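Selenium-binding protein (Sulfolobus tokodaii, PDB 2ECE) is of unknown function but may bind selenium, and is built as a beta-propeller. Local coordinates at residues K378-P383 and V397-Y402. Sequence-based numbering, arbitrary orientation.
Sequences KLTGAP and VTNSLY
Asn399, in the segment 397-402 that carries on from strand 394-398, meets the loop 378-383 with CB and ND2, while OD1 turns to Trp417. CB comes first, 3.0 Å from Ala382 O, a close approach of a carbon to a carbonyl oxygen. From there CG turns into the crowded position between the backbone N and the carbonyl carbon (chi1 62°), which places the carboxamide beside Thr380. At the tip ND2 donates to Thr380 O over 3.0 Å; the oxygen lies near the amide plane, but the donor stands above the carbonyl plane, and the bond is bent to 146°. The same nitrogen also donates to Lys415 O, while OD1 accepts from Trp417 N, so three bonds fix the rotation of this buried amide, and Trp417 NE1 gives Thr380 O a second donor. In the seven-bladed beta-propeller, the loop leads from strand 357-363, outermost in one blade, to strand 386-388, the first of the next, and Asn399 links it to the start of that blade's third strand. An alanine in place of Asn399 would keep CB but would probably loosen the loop, losing the amide link to Thr380, Lys415 and Trp417. Two residues earlier, Val397 CG1, anti to the backbone N (chi1 -169°), meets Pro383 CB at 3.7 Å, and Val345 of the preceding blade touches both side chains.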
loop_
_atom_site.group_PDB
_atom_site.type_symbol
_atom_site.label_atom_id
_atom_site.label_comp_id
_atom_site.label_asym_id
_atom_site.label_seq_id
_atom_site.Cartn_x
_atom_site.Cartn_y
_atom_site.Cartn_z
ATOM N N LYS A 378 3.448 16.293 18.275
ATOM C CA LYS A 378 4.402 15.232 18.567
ATOM C C LYS A 378 4.020 14.075 17.649
ATOM O O LYS A 378 2.864 13.643 17.623
ATOM C CB LYS A 378 4.299 14.801 20.034
ATOM C CG LYS A 378 4.713 15.883 21.025
ATOM C CD LYS A 378 6.182 16.256 20.863
ATOM C CE LYS A 378 6.556 17.458 21.728
ATOM N NZ LYS A 378 8.006 17.786 21.610
ATOM N N LEU A 379 4.987 13.580 16.889
ATOM C CA LEU A 379 4.727 12.492 15.950
ATOM C C LEU A 379 5.314 11.154 16.378
ATOM O O LEU A 379 6.534 10.980 16.374
ATOM C CB LEU A 379 5.295 12.848 14.573
ATOM C CG LEU A 379 4.896 14.192 13.952
ATOM C CD1 LEU A 379 5.626 14.366 12.617
ATOM C CD2 LEU A 379 3.379 14.249 13.759
ATOM N N THR A 380 4.450 10.208 16.741
ATOM C CA THR A 380 4.914 8.883 17.121
ATOM C C THR A 380 5.095 8.087 15.827
ATOM O O THR A 380 4.544 8.456 14.783
ATOM C CB THR A 380 3.894 8.155 18.023
ATOM O OG1 THR A 380 2.630 8.068 17.357
ATOM C CG2 THR A 380 3.723 8.899 19.337
ATOM N N GLY A 381 5.866 7.008 15.886
ATOM C CA GLY A 381 6.087 6.210 14.695
ATOM C C GLY A 381 6.885 6.974 13.654
ATOM O O GLY A 381 7.761 7.777 13.999
ATOM N N ALA A 382 6.581 6.733 12.381
ATOM C CA ALA A 382 7.283 7.389 11.281
ATOM C C ALA A 382 6.450 7.237 10.009
ATOM O O ALA A 382 5.404 6.592 10.026
ATOM C CB ALA A 382 8.648 6.750 11.094
ATOM N N PRO A 383 6.893 7.845 8.894
ATOM C CA PRO A 383 6.122 7.717 7.651
ATOM C C PRO A 383 6.043 6.249 7.237
ATOM O O PRO A 383 7.011 5.504 7.379
ATOM C CB PRO A 383 6.932 8.532 6.654
ATOM C CG PRO A 383 7.598 9.568 7.513
ATOM C CD PRO A 383 8.038 8.757 8.705
ATOM N N VAL A 397 0.448 11.243 4.141
ATOM C CA VAL A 397 1.276 10.290 4.872
ATOM C C VAL A 397 0.664 9.813 6.189
ATOM O O VAL A 397 0.192 10.633 6.981
ATOM C CB VAL A 397 2.641 10.934 5.211
ATOM C CG1 VAL A 397 3.607 9.878 5.722
ATOM C CG2 VAL A 397 3.202 11.665 3.988
ATOM N N THR A 398 0.655 8.498 6.414
ATOM C CA THR A 398 0.162 7.938 7.680
ATOM C C THR A 398 1.339 7.173 8.310
ATOM O O THR A 398 2.377 7.012 7.666
ATOM C CB THR A 398 -1.072 7.028 7.501
ATOM O OG1 THR A 398 -0.763 5.950 6.607
ATOM C CG2 THR A 398 -2.250 7.852 6.975
ATOM N N ASN A 399 1.179 6.661 9.527
ATOM C CA ASN A 399 2.335 6.074 10.220
ATOM C C ASN A 399 2.351 4.662 10.791
ATOM O O ASN A 399 3.339 4.277 11.423
ATOM C CB ASN A 399 2.726 7.032 11.344
ATOM C CG ASN A 399 1.617 7.193 12.371
ATOM O OD1 ASN A 399 0.429 7.168 12.026
ATOM N ND2 ASN A 399 1.995 7.362 13.635
ATOM N N SER A 400 1.288 3.892 10.598
ATOM C CA SER A 400 1.252 2.541 11.133
ATOM C C SER A 400 1.582 1.488 10.076
ATOM O O SER A 400 1.180 1.613 8.924
ATOM C CB SER A 400 -0.124 2.264 11.733
ATOM O OG SER A 400 -0.224 0.915 12.139
ATOM N N LEU A 401 2.307 0.446 10.484
ATOM C CA LEU A 401 2.695 -0.632 9.579
ATOM C C LEU A 401 1.849 -1.881 9.824
ATOM O O LEU A 401 1.193 -2.395 8.918
ATOM C CB LEU A 401 4.182 -0.979 9.766
ATOM C CG LEU A 401 4.736 -2.144 8.930
ATOM C CD1 LEU A 401 4.645 -1.802 7.448
ATOM C CD2 LEU A 401 6.183 -2.433 9.321
ATOM N N TYR A 402 1.886 -2.368 11.060
ATOM C CA TYR A 402 1.138 -3.556 11.454
ATOM C C TYR A 402 1.099 -3.612 12.993
ATOM O O TYR A 402 2.120 -3.445 13.657
ATOM C CB TYR A 402 1.803 -4.813 10.866
ATOM C CG TYR A 402 1.009 -6.088 11.083
ATOM C CD1 TYR A 402 1.137 -6.822 12.265
ATOM C CD2 TYR A 402 0.085 -6.529 10.134
ATOM C CE1 TYR A 402 0.359 -7.963 12.498
ATOM C CE2 TYR A 402 -0.694 -7.665 10.356
ATOM C CZ TYR A 402 -0.552 -8.376 11.540
ATOM O OH TYR A 402 -1.321 -9.496 11.770
#